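Local coordinates for protein glutathione S-Transferase (Caenorhabditis elegans, PDB 1YQ1) that probably catalyses the transfer of glutathione to electrophilic substrates, releasing a halide anion from organic halides, as a sigma-class glutathione S-transferase, at residues A[87-92]-A[154-159]; A[148-153]-A[184-189]; A[104-109]-A[122-127]; A[137-142]-A[180-185]. All coordinates share one frame; numbering follows the deposited sequence.

Interaction 1: A[87-92]-A[154-159]; sequences AWVDAV and DITFAD
Val89 leans one methyl over the face of the Phe157 ring and turns the other toward Thr156. Its CG1 is anti to the backbone N (chi1 173°), which sets it 3.8 Å from the centroid of the Phe157 ring and 17° off the ring normal, a CH-pi contact over the face that falls somewhat toward the rim. The same CG1 meets Ala158 CB at 3.4 Å, while CG2 packs on Thr156 CG2. Asp90 approaches the ring differently: its OD1 lies near the ring plane, 4.0 Å from Phe157 CZ, with the carboxylate and ring planes 49° apart. OD1 also forms a salt bridge with Arg70 NE of the same chain. Thr156 occupies the N-cap position of helix 157-171, and at this helix start Asp159, three residues on, accepts a weak hydrogen bond from Thr156 N on OD2 at 3.0 Å. The buried contact seats the first turn of helix 157-171, at the core of the GST C-terminal domain, against helix 83-109. Phe157 reaches on to Leu69 and Ala73 of helix 65-76 in the thioredoxin-like domain, Val92 touches helix 121-144, and Asp90 and Ala91 pack on Ala67 of the second subunit.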
loop_
_atom_site.group_PDB
_atom_site.type_symbol
_atom_site.label_atom_id
_atom_site.label_comp_id
_atom_site.label_asym_id
_atom_site.label_seq_id
_atom_site.Cartn_x
_atom_site.Cartn_y
_atom_site.Cartn_z
ATOM N N ALA A 87 -12.654 -4.175 1.979
ATOM C CA ALA A 87 -12.148 -3.173 1.053
ATOM C C ALA A 87 -11.891 -1.872 1.780
ATOM O O ALA A 87 -10.993 -1.117 1.420
ATOM C CB ALA A 87 -13.148 -2.950 -0.064
ATOM N N TRP A 88 -12.680 -1.597 2.809
ATOM C CA TRP A 88 -12.472 -0.367 3.542
ATOM C C TRP A 88 -11.295 -0.492 4.470
ATOM O O TRP A 88 -10.546 0.465 4.651
ATOM C CB TRP A 88 -13.735 0.038 4.290
ATOM C CG TRP A 88 -14.557 0.949 3.445
ATOM C CD1 TRP A 88 -15.351 0.597 2.395
ATOM C CD2 TRP A 88 -14.543 2.377 3.479
ATOM N NE1 TRP A 88 -15.824 1.720 1.764
ATOM C CE2 TRP A 88 -15.342 2.827 2.408
ATOM C CE3 TRP A 88 -13.921 3.320 4.305
ATOM C CZ2 TRP A 88 -15.540 4.181 2.140
ATOM C CZ3 TRP A 88 -14.114 4.668 4.040
ATOM C CH2 TRP A 88 -14.917 5.087 2.962
ATOM N N VAL A 89 -11.124 -1.673 5.055
ATOM C CA VAL A 89 -9.977 -1.905 5.922
ATOM C C VAL A 89 -8.737 -1.690 5.045
ATOM O O VAL A 89 -7.790 -1.016 5.452
ATOM C CB VAL A 89 -9.964 -3.346 6.495
ATOM C CG1 VAL A 89 -8.665 -3.604 7.244
ATOM C CG2 VAL A 89 -11.135 -3.538 7.440
ATOM N N ASP A 90 -8.767 -2.253 3.833
ATOM C CA ASP A 90 -7.669 -2.113 2.885
ATOM C C ASP A 90 -7.427 -0.652 2.585
ATOM O O ASP A 90 -6.286 -0.211 2.464
ATOM C CB ASP A 90 -7.983 -2.823 1.577
ATOM C CG ASP A 90 -7.851 -4.316 1.685
ATOM O OD1 ASP A 90 -7.031 -4.768 2.503
ATOM O OD2 ASP A 90 -8.545 -5.042 0.940
ATOM N N ALA A 91 -8.513 0.095 2.467
ATOM C CA ALA A 91 -8.430 1.516 2.167
ATOM C C ALA A 91 -7.880 2.311 3.327
ATOM O O ALA A 91 -7.042 3.170 3.136
ATOM C CB ALA A 91 -9.799 2.045 1.789
ATOM N N VAL A 92 -8.355 2.038 4.533
ATOM C CA VAL A 92 -7.866 2.780 5.679
ATOM C C VAL A 92 -6.386 2.449 5.819
ATOM O O VAL A 92 -5.592 3.304 6.200
ATOM C CB VAL A 92 -8.671 2.424 6.972
ATOM C CG1 VAL A 92 -8.454 0.995 7.322
ATOM C CG2 VAL A 92 -8.281 3.332 8.135
ATOM N N ASP A 154 -16.289 -5.084 14.685
ATOM C CA ASP A 154 -15.211 -5.380 15.625
ATOM C C ASP A 154 -13.853 -4.827 15.172
ATOM O O ASP A 154 -13.764 -3.995 14.259
ATOM C CB ASP A 154 -15.122 -6.898 15.837
ATOM C CG ASP A 154 -14.273 -7.281 17.048
ATOM O OD1 ASP A 154 -13.878 -6.373 17.822
ATOM O OD2 ASP A 154 -14.013 -8.497 17.227
ATOM N N ILE A 155 -12.803 -5.294 15.839
ATOM C CA ILE A 155 -11.430 -4.894 15.561
ATOM C C ILE A 155 -11.042 -5.402 14.177
ATOM O O ILE A 155 -11.640 -6.354 13.670
ATOM C CB ILE A 155 -10.475 -5.493 16.624
ATOM C CG1 ILE A 155 -9.154 -4.733 16.634
ATOM C CG2 ILE A 155 -10.249 -6.983 16.360
ATOM C CD1 ILE A 155 -8.248 -5.137 17.777
ATOM N N THR A 156 -10.052 -4.755 13.570
ATOM C CA THR A 156 -9.561 -5.121 12.241
ATOM C C THR A 156 -8.064 -4.858 12.217
ATOM O O THR A 156 -7.562 -4.048 13.008
ATOM C CB THR A 156 -10.212 -4.257 11.141
ATOM O OG1 THR A 156 -10.973 -3.210 11.747
ATOM C CG2 THR A 156 -11.124 -5.086 10.276
ATOM N N PHE A 157 -7.341 -5.523 11.320
ATOM C CA PHE A 157 -5.899 -5.303 11.255
ATOM C C PHE A 157 -5.606 -3.847 10.921
ATOM O O PHE A 157 -4.481 -3.391 11.083
ATOM C CB PHE A 157 -5.222 -6.253 10.243
ATOM C CG PHE A 157 -5.317 -5.821 8.802
ATOM C CD1 PHE A 157 -4.566 -4.759 8.327
ATOM C CD2 PHE A 157 -6.116 -6.525 7.905
ATOM C CE1 PHE A 157 -4.600 -4.403 6.982
ATOM C CE2 PHE A 157 -6.158 -6.179 6.555
ATOM C CZ PHE A 157 -5.393 -5.112 6.097
ATOM N N ALA A 158 -6.631 -3.122 10.471
ATOM C CA ALA A 158 -6.480 -1.708 10.139
ATOM C C ALA A 158 -6.247 -0.916 11.411
ATOM O O ALA A 158 -5.414 -0.017 11.435
ATOM C CB ALA A 158 -7.715 -1.199 9.454
ATOM N N ASP A 159 -6.991 -1.254 12.467
ATOM C CA ASP A 159 -6.864 -0.566 13.750
ATOM C C ASP A 159 -5.465 -0.787 14.287
ATOM O O ASP A 159 -4.806 0.146 14.750
ATOM C CB ASP A 159 -7.874 -1.106 14.772
ATOM C CG ASP A 159 -9.319 -0.818 14.391
ATOM O OD1 ASP A 159 -9.708 0.370 14.317
ATOM O OD2 ASP A 159 -10.066 -1.796 14.170
#

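Interaction 2: A[148-153]-A[184-189]; sequences GFLIGS and AALREK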
loop_
_atom_site.group_PDB
_atom_site.type_symbol
_atom_site.label_atom_id
_atom_site.label_comp_id
_atom_site.label_asym_id
_atom_site.label_seq_id
_atom_site.Cartn_x
_atom_site.Cartn_y
_atom_site.Cartn_z
ATOM N N GLY A 148 -16.586 1.337 17.871
ATOM C CA GLY A 148 -15.491 2.018 18.538
ATOM C C GLY A 148 -14.216 1.747 17.761
ATOM O O GLY A 148 -13.159 2.301 18.056
ATOM N N PHE A 149 -14.336 0.874 16.764
ATOM C CA PHE A 149 -13.233 0.507 15.891
ATOM C C PHE A 149 -13.414 1.207 14.550
ATOM O O PHE A 149 -14.532 1.429 14.105
ATOM C CB PHE A 149 -13.207 -1.001 15.692
ATOM C CG PHE A 149 -12.812 -1.760 16.918
ATOM C CD1 PHE A 149 -11.490 -1.780 17.336
ATOM C CD2 PHE A 149 -13.753 -2.465 17.650
ATOM C CE1 PHE A 149 -11.110 -2.493 18.463
ATOM C CE2 PHE A 149 -13.383 -3.184 18.782
ATOM C CZ PHE A 149 -12.059 -3.198 19.188
ATOM N N LEU A 150 -12.310 1.554 13.906
ATOM C CA LEU A 150 -12.356 2.245 12.621
ATOM C C LEU A 150 -13.468 1.782 11.675
ATOM O O LEU A 150 -14.261 2.597 11.198
ATOM C CB LEU A 150 -11.001 2.123 11.928
ATOM C CG LEU A 150 -9.960 3.037 12.544
ATOM C CD1 LEU A 150 -8.577 2.521 12.223
ATOM C CD2 LEU A 150 -10.188 4.454 12.028
ATOM N N ILE A 151 -13.510 0.490 11.372
ATOM C CA ILE A 151 -14.543 -0.017 10.502
ATOM C C ILE A 151 -14.921 -1.426 10.924
ATOM O O ILE A 151 -14.101 -2.163 11.481
ATOM C CB ILE A 151 -14.117 0.010 9.001
ATOM C CG1 ILE A 151 -13.240 -1.185 8.669
ATOM C CG2 ILE A 151 -13.407 1.307 8.671
ATOM C CD1 ILE A 151 -14.029 -2.444 8.399
ATOM N N GLY A 152 -16.176 -1.784 10.663
ATOM C CA GLY A 152 -16.676 -3.096 11.023
ATOM C C GLY A 152 -17.281 -3.144 12.417
ATOM O O GLY A 152 -17.177 -2.183 13.195
ATOM N N SER A 153 -17.928 -4.267 12.726
ATOM C CA SER A 153 -18.555 -4.478 14.028
ATOM C C SER A 153 -17.508 -4.755 15.106
ATOM O O SER A 153 -17.805 -4.694 16.296
ATOM C CB SER A 153 -19.491 -5.675 13.967
ATOM O OG SER A 153 -18.734 -6.872 13.989
ATOM N N ALA A 184 -7.787 8.914 20.520
ATOM C CA ALA A 184 -7.215 8.398 21.750
ATOM C C ALA A 184 -8.103 7.261 22.226
ATOM O O ALA A 184 -7.624 6.201 22.630
ATOM C CB ALA A 184 -7.167 9.482 22.793
ATOM N N ALA A 185 -9.408 7.494 22.171
ATOM C CA ALA A 185 -10.383 6.494 22.580
ATOM C C ALA A 185 -10.106 5.191 21.838
ATOM O O ALA A 185 -10.138 4.103 22.421
ATOM C CB ALA A 185 -11.784 6.989 22.263
ATOM N N LEU A 186 -9.840 5.317 20.541
ATOM C CA LEU A 186 -9.546 4.168 19.702
ATOM C C LEU A 186 -8.343 3.420 20.256
ATOM O O LEU A 186 -8.438 2.238 20.581
ATOM C CB LEU A 186 -9.267 4.622 18.260
ATOM C CG LEU A 186 -8.791 3.569 17.247
ATOM C CD1 LEU A 186 -9.776 2.420 17.150
ATOM C CD2 LEU A 186 -8.604 4.224 15.898
ATOM N N ARG A 187 -7.222 4.131 20.379
ATOM C CA ARG A 187 -5.973 3.558 20.872
ATOM C C ARG A 187 -6.136 2.741 22.144
ATOM O O ARG A 187 -5.435 1.751 22.346
ATOM C CB ARG A 187 -4.932 4.662 21.086
ATOM C CG ARG A 187 -3.612 4.163 21.665
ATOM C CD ARG A 187 -2.418 5.011 21.211
ATOM N NE ARG A 187 -1.197 4.671 21.939
ATOM C CZ ARG A 187 -0.995 4.949 23.226
ATOM N NH1 ARG A 187 -1.932 5.577 23.926
ATOM N NH2 ARG A 187 0.135 4.589 23.820
ATOM N N GLU A 188 -7.059 3.154 23.003
ATOM C CA GLU A 188 -7.304 2.430 24.243
ATOM C C GLU A 188 -7.940 1.071 23.946
ATOM O O GLU A 188 -7.521 0.045 24.481
ATOM C CB GLU A 188 -8.215 3.258 25.158
ATOM C CG GLU A 188 -8.817 2.499 26.336
ATOM C CD GLU A 188 -7.792 1.693 27.111
ATOM O OE1 GLU A 188 -7.016 2.293 27.893
ATOM O OE2 GLU A 188 -7.761 0.456 26.932
ATOM N N LYS A 189 -8.940 1.069 23.072
ATOM C CA LYS A 189 -9.634 -0.160 22.714
ATOM C C LYS A 189 -8.738 -1.252 22.158
ATOM O O LYS A 189 -8.986 -2.432 22.371
ATOM C CB LYS A 189 -10.742 0.136 21.698
ATOM C CG LYS A 189 -12.095 0.436 22.310
ATOM C CD LYS A 189 -13.162 0.545 21.238
ATOM C CE LYS A 189 -14.552 0.578 21.851
ATOM N NZ LYS A 189 -14.841 -0.677 22.597
#
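Leu186 divides its two methyls between neighbouring residues of the 148-153 loop. With CG anti to its backbone N (chi1 174°), CD1 reaches the loop backbone, 3.5 Å from Gly148 O and 4.1 Å from Phe149 CA, whereas CD2 lies 3.8 Å from Leu150 CG. The Leu150 and Leu186 side chains cross at about a right angle, and CD2 of Leu186 meets the branch point of Leu150 together with both its methyls. One helical turn on, Lys189 sets its methylenes against Gly148 and the Phe149 ring. Its CD is 3.6 Å from Gly148 O and stands over one face of the Phe149 ring, its CB is 4.2 Å from Phe149 CE1, and its CE is 3.7 Å from the bare CA of Gly148. The chain stays extended as far as CE and then bends at NZ (chi4 -62°). Hydrogen bonds made by the loop hold it in this shape: Ser145 OG bonds to both Gly148 N and Phe149 O, and Leu150 N is bonded to Asp159 OD1 of helix 157-171. Behind the first shell, Leu150 rests on Leu138 and Leu142 of helix 121-144 and on Val162, and Leu186 also touches Leu142 and Asp159. The loop between helices 121-144 and 157-171 is thus fitted against helix 181-191 within the all-helical GST C-terminal domain. The contact is largely apolar, with Gly148 O touched by carbon from both side chains. Since no hydrogen bond crosses between the segments, the fit rests on side-chain shape, while polar backbone atoms of the loop are bonded to Ser145 and Asp159.

Interaction 3: A[104-109]-A[122-127]; sequences KKFAAE and FRSEFF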
loop_
_atom_site.group_PDB
_atom_site.type_symbol
_atom_site.label_atom_id
_atom_site.label_comp_id
_atom_site.label_asym_id
_atom_site.label_seq_id
_atom_site.Cartn_x
_atom_site.Cartn_y
_atom_site.Cartn_z
ATOM N N LYS A 104 7.582 10.156 7.994
ATOM C CA LYS A 104 8.999 9.920 7.791
ATOM C C LYS A 104 9.552 11.223 7.242
ATOM O O LYS A 104 10.523 11.771 7.766
ATOM C CB LYS A 104 9.210 8.790 6.785
ATOM C CG LYS A 104 8.333 7.563 7.022
ATOM C CD LYS A 104 8.608 6.862 8.363
ATOM C CE LYS A 104 9.276 5.492 8.169
ATOM N NZ LYS A 104 8.508 4.582 7.254
ATOM N N LYS A 105 8.896 11.724 6.196
ATOM C CA LYS A 105 9.284 12.975 5.549
ATOM C C LYS A 105 9.472 14.097 6.544
ATOM O O LYS A 105 10.064 15.108 6.224
ATOM C CB LYS A 105 8.232 13.403 4.524
ATOM C CG LYS A 105 8.543 12.994 3.092
ATOM C CD LYS A 105 7.557 13.614 2.110
ATOM C CE LYS A 105 8.122 13.605 0.700
ATOM N NZ LYS A 105 9.412 14.368 0.618
ATOM N N PHE A 106 8.956 13.922 7.749
ATOM C CA PHE A 106 9.083 14.941 8.778
ATOM C C PHE A 106 10.214 14.577 9.718
ATOM O O PHE A 106 11.206 15.293 9.797
ATOM C CB PHE A 106 7.798 15.054 9.585
ATOM C CG PHE A 106 7.788 16.206 10.538
ATOM C CD1 PHE A 106 8.205 17.471 10.122
ATOM C CD2 PHE A 106 7.329 16.044 11.841
ATOM C CE1 PHE A 106 8.159 18.564 10.993
ATOM C CE2 PHE A 106 7.279 17.128 12.721
ATOM C CZ PHE A 106 7.695 18.390 12.298
ATOM N N ALA A 107 10.051 13.463 10.433
ATOM C CA ALA A 107 11.058 12.979 11.381
ATOM C C ALA A 107 12.456 13.215 10.825
ATOM O O ALA A 107 13.381 13.592 11.556
ATOM C CB ALA A 107 10.850 11.485 11.646
ATOM N N ALA A 108 12.586 12.983 9.522
ATOM C CA ALA A 108 13.842 13.162 8.815
ATOM C C ALA A 108 14.290 14.618 8.933
ATOM O O ALA A 108 15.368 14.912 9.451
ATOM C CB ALA A 108 13.665 12.775 7.347
ATOM N N GLU A 109 13.444 15.520 8.450
ATOM C CA GLU A 109 13.719 16.950 8.484
ATOM C C GLU A 109 13.672 17.505 9.901
ATOM O O GLU A 109 14.142 18.611 10.154
ATOM C CB GLU A 109 12.701 17.687 7.612
ATOM C CG GLU A 109 12.781 19.194 7.700
ATOM C CD GLU A 109 12.958 19.839 6.344
ATOM O OE1 GLU A 109 13.039 19.094 5.340
ATOM O OE2 GLU A 109 13.020 21.090 6.290
ATOM N N PHE A 122 8.114 25.501 9.124
ATOM C CA PHE A 122 7.380 25.574 7.861
ATOM C C PHE A 122 7.115 24.166 7.343
ATOM O O PHE A 122 6.024 23.873 6.851
ATOM C CB PHE A 122 8.144 26.382 6.796
ATOM C CG PHE A 122 7.304 26.742 5.575
ATOM C CD1 PHE A 122 5.911 26.603 5.593
ATOM C CD2 PHE A 122 7.907 27.229 4.414
ATOM C CE1 PHE A 122 5.135 26.943 4.480
ATOM C CE2 PHE A 122 7.138 27.571 3.294
ATOM C CZ PHE A 122 5.749 27.426 3.330
ATOM N N ARG A 123 8.111 23.292 7.450
ATOM C CA ARG A 123 7.932 21.922 7.009
ATOM C C ARG A 123 6.915 21.336 7.976
ATOM O O ARG A 123 6.163 20.427 7.643
ATOM C CB ARG A 123 9.251 21.160 7.089
ATOM C CG ARG A 123 9.187 19.759 6.507
ATOM C CD ARG A 123 8.867 19.796 5.029
ATOM N NE ARG A 123 8.749 18.463 4.439
ATOM C CZ ARG A 123 7.801 17.576 4.747
ATOM N NH1 ARG A 123 6.872 17.870 5.651
ATOM N NH2 ARG A 123 7.770 16.395 4.137
ATOM N N SER A 124 6.898 21.893 9.181
ATOM C CA SER A 124 5.976 21.472 10.227
ATOM C C SER A 124 4.570 22.035 9.952
ATOM O O SER A 124 3.608 21.641 10.603
ATOM C CB SER A 124 6.493 21.953 11.590
ATOM O OG SER A 124 5.890 21.254 12.663
ATOM N N GLU A 125 4.467 22.958 8.989
ATOM C CA GLU A 125 3.195 23.583 8.569
ATOM C C GLU A 125 3.075 23.157 7.110
ATOM O O GLU A 125 2.862 23.959 6.200
ATOM C CB GLU A 125 3.292 25.101 8.650
ATOM C CG GLU A 125 4.078 25.639 9.853
ATOM C CD GLU A 125 3.598 25.083 11.193
ATOM O OE1 GLU A 125 2.684 24.221 11.207
ATOM O OE2 GLU A 125 4.143 25.512 12.237
ATOM N N PHE A 126 3.210 21.846 6.929
ATOM C CA PHE A 126 3.244 21.152 5.639
ATOM C C PHE A 126 2.909 19.721 6.132
ATOM O O PHE A 126 2.207 18.943 5.472
ATOM C CB PHE A 126 4.695 21.295 5.153
ATOM C CG PHE A 126 5.003 20.685 3.824
ATOM C CD1 PHE A 126 4.896 19.316 3.622
ATOM C CD2 PHE A 126 5.545 21.471 2.817
ATOM C CE1 PHE A 126 5.337 18.735 2.428
ATOM C CE2 PHE A 126 5.989 20.905 1.618
ATOM C CZ PHE A 126 5.893 19.535 1.417
ATOM N N PHE A 127 3.408 19.407 7.329
ATOM C CA PHE A 127 3.187 18.117 7.971
ATOM C C PHE A 127 1.818 18.081 8.635
ATOM O O PHE A 127 1.080 17.102 8.502
ATOM C CB PHE A 127 4.256 17.856 9.030
ATOM C CG PHE A 127 3.931 16.708 9.941
ATOM C CD1 PHE A 127 4.022 15.400 9.489
ATOM C CD2 PHE A 127 3.486 16.937 11.239
ATOM C CE1 PHE A 127 3.674 14.335 10.309
ATOM C CE2 PHE A 127 3.135 15.878 12.071
ATOM C CZ PHE A 127 3.227 14.574 11.604
#
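Phe106 and Phe127 both hold CG anti to the backbone N (chi1 -172° in Phe106), which directs both CG atoms into the gap between two helices, where the rings stack. Helices 83-109 and 121-144 form the long antiparallel pair of the GST C-terminal domain; here their local axes approach to 10.2 Å with N-to-C directions 165° apart. The rings make an offset stack, centroids 4.5 Å apart and planes within 9° of parallel. Phe127 CG lies over the face of the Phe106 ring toward its rim, while Phe106 CD2 sits over the centre of the Phe127 ring. Phe127 CB adds a CH-pi contact to the same Phe106 ring, and Phe106 CB meets Phe127 CD1 at 3.8 Å. Leu174, from a loop, packs on both rings, and Ser124 meets the far end of Phe106 obliquely with its CB and OG.

Toward solvent, Arg123 carries the contact. Bent at chi2, its chain crosses Glu109 at a slant, with Glu109 CD 3.8 Å from Arg123 CG, and its guanidinium lies between two neighbours: Phe126 CD1 on one face and the carbonyl oxygen of Lys105 on the other. The Lys105 oxygen stands above that plane with a poor angle for hydrogen bonding. Glu109 OE1 is 4.4 Å from Arg123 NE and well out of the guanidinium plane; at most a loose electrostatic attraction is likely, and no N-H points at the oxygen. Lys105 adds a like charge, probably mildly repulsive: its NZ lies 4.4 Å from Arg123 NH2, while its CD touches the guanidinium edge in plane.

Interaction 4: A[137-142]-A[180-185]; sequences ILNGLL and FTKLAA
Helices 137-142 and 181-185 meet at 70° between their N-to-C directions, with local axes 10.0 Å apart and the CA atoms of Asn139 and Leu183 6.9 Å apart. Within the helical GST C-terminal domain, Leu183 packs across the ridge formed by Leu138, Asn139 and Leu142 of helix 121-144, with Phe135 of the same helix also touching it. Leu183 places CG anti to its carbonyl carbon (chi1 -79°), which directs CG toward these residues. Its CD2 meets Leu138 CD2 at 3.5 Å and Leu142 CD2 at 3.9 Å; the Leu138 and Leu183 chains cross at about a right angle. On the polar flank the Asn139 amide oxygen OD1 lies 3.7 Å from Leu183 CG and also faces CD1.

Lys182 comes in at the more exposed margin. Bent at chi3, its chain crosses Asn139 at about a right angle and brings NZ to 3.9 Å from Asn139 CB, close to the carbon side of that residue, with no hydrogen bond formed between the two. Leu142 also rests its CD2 on the backbone of the opposing helix. Farther out, the Phe180 ring stands edge-to-face with Phe135 and its side chain touches Arg131, prolonging the interface toward the N-terminal part of helix 121-144, while Leu138 packs on Val92 and Leu141 on Trp88 of helix 83-109. Where Leu142 ends, its CD2 lies 3.6 Å from Leu183 N and also touches Lys182 CB.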
loop_
_atom_site.group_PDB
_atom_site.type_symbol
_atom_site.label_atom_id
_atom_site.label_comp_id
_atom_site.label_asym_id
_atom_site.label_seq_id
_atom_site.Cartn_x
_atom_site.Cartn_y
_atom_site.Cartn_z
ATOM N N ILE A 137 -10.261 12.276 8.259
ATOM C CA ILE A 137 -10.841 11.125 7.591
ATOM C C ILE A 137 -10.864 9.996 8.617
ATOM O O ILE A 137 -11.787 9.188 8.658
ATOM C CB ILE A 137 -10.008 10.747 6.311
ATOM C CG1 ILE A 137 -10.448 9.395 5.746
ATOM C CG2 ILE A 137 -8.535 10.765 6.615
ATOM C CD1 ILE A 137 -10.015 8.191 6.541
ATOM N N LEU A 138 -9.858 9.973 9.479
ATOM C CA LEU A 138 -9.768 8.948 10.505
ATOM C C LEU A 138 -10.877 9.144 11.532
ATOM O O LEU A 138 -11.409 8.174 12.063
ATOM C CB LEU A 138 -8.386 8.994 11.170
ATOM C CG LEU A 138 -7.721 7.649 11.477
ATOM C CD1 LEU A 138 -7.706 6.776 10.242
ATOM C CD2 LEU A 138 -6.313 7.886 11.959
ATOM N N ASN A 139 -11.225 10.397 11.808
ATOM C CA ASN A 139 -12.297 10.706 12.758
ATOM C C ASN A 139 -13.666 10.389 12.152
ATOM O O ASN A 139 -14.563 9.900 12.842
ATOM C CB ASN A 139 -12.286 12.184 13.146
ATOM C CG ASN A 139 -11.040 12.587 13.888
ATOM O OD1 ASN A 139 -10.658 11.956 14.876
ATOM N ND2 ASN A 139 -10.401 13.658 13.426
ATOM N N GLY A 140 -13.821 10.691 10.864
ATOM C CA GLY A 140 -15.075 10.434 10.180
ATOM C C GLY A 140 -15.527 9.004 10.373
ATOM O O GLY A 140 -16.682 8.750 10.701
ATOM N N LEU A 141 -14.611 8.063 10.166
ATOM C CA LEU A 141 -14.913 6.646 10.338
ATOM C C LEU A 141 -15.213 6.423 11.808
ATOM O O LEU A 141 -16.215 5.824 12.172
ATOM C CB LEU A 141 -13.703 5.807 9.933
ATOM C CG LEU A 141 -13.173 6.167 8.550
ATOM C CD1 LEU A 141 -11.831 5.511 8.307
ATOM C CD2 LEU A 141 -14.188 5.737 7.517
ATOM N N LEU A 142 -14.328 6.935 12.647
ATOM C CA LEU A 142 -14.454 6.807 14.083
ATOM C C LEU A 142 -15.829 7.222 14.601
ATOM O O LEU A 142 -16.304 6.672 15.589
ATOM C CB LEU A 142 -13.350 7.626 14.751
ATOM C CG LEU A 142 -12.508 6.921 15.819
ATOM C CD1 LEU A 142 -12.217 5.461 15.436
ATOM C CD2 LEU A 142 -11.220 7.720 16.009
ATOM N N PHE A 180 -7.085 15.003 21.140
ATOM C CA PHE A 180 -7.868 14.187 20.222
ATOM C C PHE A 180 -8.587 13.115 21.016
ATOM O O PHE A 180 -8.179 11.957 21.059
ATOM C CB PHE A 180 -6.963 13.548 19.172
ATOM C CG PHE A 180 -6.387 14.525 18.187
ATOM C CD1 PHE A 180 -7.201 15.152 17.260
ATOM C CD2 PHE A 180 -5.031 14.813 18.187
ATOM C CE1 PHE A 180 -6.676 16.054 16.343
ATOM C CE2 PHE A 180 -4.496 15.711 17.278
ATOM C CZ PHE A 180 -5.320 16.334 16.352
ATOM N N THR A 181 -9.669 13.535 21.648
ATOM C CA THR A 181 -10.503 12.679 22.471
ATOM C C THR A 181 -11.016 11.401 21.804
ATOM O O THR A 181 -11.295 10.417 22.489
ATOM C CB THR A 181 -11.710 13.481 22.993
ATOM O OG1 THR A 181 -12.290 14.230 21.910
ATOM C CG2 THR A 181 -11.271 14.439 24.106
ATOM N N LYS A 182 -11.146 11.412 20.481
ATOM C CA LYS A 182 -11.652 10.245 19.762
ATOM C C LYS A 182 -10.581 9.217 19.384
ATOM O O LYS A 182 -10.664 8.047 19.764
ATOM C CB LYS A 182 -12.405 10.708 18.513
ATOM C CG LYS A 182 -13.770 11.306 18.812
ATOM C CD LYS A 182 -14.402 11.951 17.579
ATOM C CE LYS A 182 -13.784 13.323 17.296
ATOM N NZ LYS A 182 -14.275 13.911 16.019
ATOM N N LEU A 183 -9.588 9.659 18.618
ATOM C CA LEU A 183 -8.490 8.797 18.201
ATOM C C LEU A 183 -7.850 8.161 19.429
ATOM O O LEU A 183 -7.410 7.016 19.389
ATOM C CB LEU A 183 -7.448 9.615 17.440
ATOM C CG LEU A 183 -7.767 9.930 15.984
ATOM C CD1 LEU A 183 -6.919 11.084 15.472
ATOM C CD2 LEU A 183 -7.537 8.671 15.173
ATOM N N ALA A 184 -7.787 8.914 20.520
ATOM C CA ALA A 184 -7.215 8.398 21.750
ATOM C C ALA A 184 -8.103 7.261 22.226
ATOM O O ALA A 184 -7.624 6.201 22.630
ATOM C CB ALA A 184 -7.167 9.482 22.793
ATOM N N ALA A 185 -9.408 7.494 22.171
ATOM C CA ALA A 185 -10.383 6.494 22.580
ATOM C C ALA A 185 -10.106 5.191 21.838
ATOM O O ALA A 185 -10.138 4.103 22.421
ATOM C CB ALA A 185 -11.784 6.989 22.263
#

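How the interactions relate
Interactions 1, 2 and 4 form one continuous cluster in the C-terminal helical domain. Interactions 2 and 4, centres about 8 Å apart, share Ala184 and Ala185 on helix 181-191 and join where Leu186 CD2 meets Leu142 CD1 at 3.8 Å. Interactions 1 and 2, centres about 11 Å apart, are tied by packing of Val89 CG2 on Ile151 CD1, and interaction 1 touches interaction 4 through Trp88 and Leu141. Interaction 3 stands apart, about 27 Å between centres from interactions 1 and 2, where the same helices 83-109 and 121-144 run on. Interaction 1 touches the thioredoxin-like domain of its own chain, which in GSTs supplies the glutathione site, and Ile137 of interaction 4 packs on Met49 of the second subunit.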